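Possible metal-dependent hydrolase (Veillonella parvula, PDB 3RPC) is probably a zinc-dependent hydrolase of the metallo-beta-lactamase superfamily, using a pair of zinc ions, though its substrate is not known. Local coordinates at residues I188-Y193 against I223-D228. Sequence-based numbering, arbitrary orientation.
With ZN (zinc ion), chain F.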
loop_
_atom_site.group_PDB
_atom_site.type_symbol
_atom_site.label_atom_id
_atom_site.label_comp_id
_atom_site.label_asym_id
_atom_site.label_seq_id
_atom_site.Cartn_x
_atom_site.Cartn_y
_atom_site.Cartn_z
ATOM N N ILE A 188 -10.806 -15.006 -2.315
ATOM C CA ILE A 188 -10.193 -15.984 -1.427
ATOM C C ILE A 188 -9.563 -15.214 -0.267
ATOM O O ILE A 188 -8.647 -14.414 -0.478
ATOM C CB ILE A 188 -9.122 -16.812 -2.172
ATOM C CG1 ILE A 188 -9.747 -17.530 -3.369
ATOM C CG2 ILE A 188 -8.477 -17.819 -1.240
ATOM C CD1 ILE A 188 -8.719 -18.099 -4.339
HETATM N N MSE A 189 -10.072 -15.450 0.944
HETATM C CA MSE A 189 -9.726 -14.661 2.127
HETATM C C MSE A 189 -9.060 -15.502 3.203
HETATM O O MSE A 189 -9.475 -16.638 3.450
HETATM C CB MSE A 189 -10.998 -14.079 2.751
HETATM C CG MSE A 189 -11.916 -13.340 1.802
HETATM SE SE MSE A 189 -13.538 -12.812 2.760
HETATM C CE MSE A 189 -12.754 -11.663 4.136
ATOM N N ASN A 190 -8.038 -14.944 3.840
ATOM C CA ASN A 190 -7.361 -15.589 4.958
ATOM C C ASN A 190 -8.033 -15.163 6.259
ATOM O O ASN A 190 -7.815 -14.048 6.741
ATOM C CB ASN A 190 -5.881 -15.209 4.951
ATOM C CG ASN A 190 -5.141 -15.828 3.773
ATOM O OD1 ASN A 190 -5.621 -16.803 3.180
ATOM N ND2 ASN A 190 -3.975 -15.282 3.432
ATOM N N THR A 191 -8.859 -16.047 6.811
ATOM C CA THR A 191 -9.787 -15.647 7.871
ATOM C C THR A 191 -9.536 -16.334 9.208
ATOM O O THR A 191 -10.420 -16.356 10.072
ATOM C CB THR A 191 -11.254 -15.891 7.451
ATOM O OG1 THR A 191 -11.482 -17.299 7.253
ATOM C CG2 THR A 191 -11.570 -15.156 6.168
ATOM N N GLY A 192 -8.330 -16.859 9.390
ATOM C CA GLY A 192 -7.979 -17.538 10.621
ATOM C C GLY A 192 -7.725 -16.640 11.824
ATOM O O GLY A 192 -7.510 -17.137 12.928
ATOM N N TYR A 193 -7.736 -15.321 11.627
ATOM C CA TYR A 193 -7.627 -14.387 12.746
ATOM C C TYR A 193 -6.426 -14.723 13.639
ATOM O O TYR A 193 -6.547 -14.926 14.858
ATOM C CB TYR A 193 -8.931 -14.384 13.540
ATOM C CG TYR A 193 -9.216 -13.133 14.342
ATOM C CD1 TYR A 193 -9.486 -11.926 13.711
ATOM C CD2 TYR A 193 -9.269 -13.177 15.733
ATOM C CE1 TYR A 193 -9.781 -10.780 14.455
ATOM C CE2 TYR A 193 -9.565 -12.052 16.481
ATOM C CZ TYR A 193 -9.815 -10.864 15.835
ATOM O OH TYR A 193 -10.109 -9.743 16.592
ATOM N N ILE A 223 -14.377 -17.470 -0.556
ATOM C CA ILE A 223 -13.760 -18.720 -0.124
ATOM C C ILE A 223 -12.857 -18.395 1.051
ATOM O O ILE A 223 -11.888 -17.649 0.894
ATOM C CB ILE A 223 -12.929 -19.362 -1.269
ATOM C CG1 ILE A 223 -13.836 -19.654 -2.470
ATOM C CG2 ILE A 223 -12.257 -20.646 -0.788
ATOM C CD1 ILE A 223 -13.102 -20.175 -3.722
ATOM N N ALA A 224 -13.183 -18.931 2.229
ATOM C CA ALA A 224 -12.426 -18.653 3.446
ATOM C C ALA A 224 -11.410 -19.748 3.746
ATOM O O ALA A 224 -11.763 -20.933 3.827
ATOM C CB ALA A 224 -13.377 -18.466 4.634
ATOM N N VAL A 225 -10.155 -19.343 3.914
ATOM C CA VAL A 225 -9.055 -20.278 4.144
ATOM C C VAL A 225 -8.115 -19.775 5.249
ATOM O O VAL A 225 -8.494 -18.891 6.023
ATOM C CB VAL A 225 -8.271 -20.560 2.835
ATOM C CG1 VAL A 225 -9.201 -21.180 1.789
ATOM C CG2 VAL A 225 -7.625 -19.286 2.295
ATOM N N HIS A 226 -6.907 -20.333 5.325
ATOM C CA HIS A 226 -5.906 -19.954 6.334
ATOM C C HIS A 226 -6.345 -20.365 7.745
ATOM O O HIS A 226 -6.131 -19.645 8.718
ATOM C CB HIS A 226 -5.582 -18.444 6.255
ATOM C CG HIS A 226 -4.226 -18.078 6.784
ATOM N ND1 HIS A 226 -3.843 -18.318 8.085
ATOM C CD2 HIS A 226 -3.167 -17.467 6.192
ATOM C CE1 HIS A 226 -2.608 -17.887 8.271
ATOM N NE2 HIS A 226 -2.175 -17.364 7.137
HETATM N N MSE A 227 -6.929 -21.557 7.854
HETATM C CA MSE A 227 -7.435 -22.029 9.138
HETATM C C MSE A 227 -6.988 -23.443 9.496
HETATM O O MSE A 227 -6.550 -24.213 8.634
HETATM C CB MSE A 227 -8.962 -21.961 9.150
HETATM C CG MSE A 227 -9.466 -20.522 9.157
HETATM SE SE MSE A 227 -11.397 -20.320 9.007
HETATM C CE MSE A 227 -11.567 -20.642 7.098
ATOM N N ASP A 228 -7.108 -23.745 10.787
ATOM C CA ASP A 228 -6.940 -25.096 11.317
ATOM C C ASP A 228 -5.577 -25.702 10.964
ATOM O O ASP A 228 -5.467 -26.924 10.802
ATOM C CB ASP A 228 -8.058 -26.018 10.809
ATOM C CG ASP A 228 -9.464 -25.542 11.186
ATOM O OD1 ASP A 228 -9.607 -24.580 11.950
ATOM O OD2 ASP A 228 -10.438 -26.156 10.694
HETATM ZN ZN ZN F . -0.159 -16.335 7.083
HETATM O O HOH W 1 1.920 -15.661 7.814
HETATM O O HOH W 2 -0.762 -15.453 9.412
#
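Met189 N donates to Ile223 O at 2.9 Å, and the CA hydrogen of Ile188 leans on the same oxygen, while CG1 of Ile188 meets CB of Ile223 on one face of the sheet. On the other face Ala224 turns its CB to Thr191, with Ala224 CB 3.4 Å from Thr191 OG1. Val225 closes the parallel pairing: Val225 N reaches Met189 O, and Val225 O receives Thr191 N. Val225 CG2, set between backbone N and carbonyl carbon (chi1 -61° leaves CG1 anti to that carbon), touches Ile188 CG2 at 3.9 Å. The same Val225 CG2 lies 3.3 Å from Asn190 OD1. Strands 186-190 and 221-225, joined through helix 207-216, form a beta-alpha-beta unit within a metallo-beta-lactamase domain, and the contact illustrates how the ends of parallel strands in this fold pass into loops that carry metal ligands. His226 stands at this point. The side chain of Asn190 lies obliquely against it, Asn190 CG 3.5 Å from His226 CD2 and OD1 in plane at the ring's edge, while ND2 makes a weak hydrogen bond to Asp168. His226 NE2 binds zinc at 2.3 Å, a site completed by Asp76, His77, Asp168 and two waters. His226 O receives a CA-H contact from Gly192. Selenomethionine Met227, its chain bent at chi3 (-78°), brings Met227 CE to 3.3 Å from Thr191 OG1, a buried hydroxyl with no hydrogen-bonding partner in the model; Val240 of helix 237-246 touches both side chains.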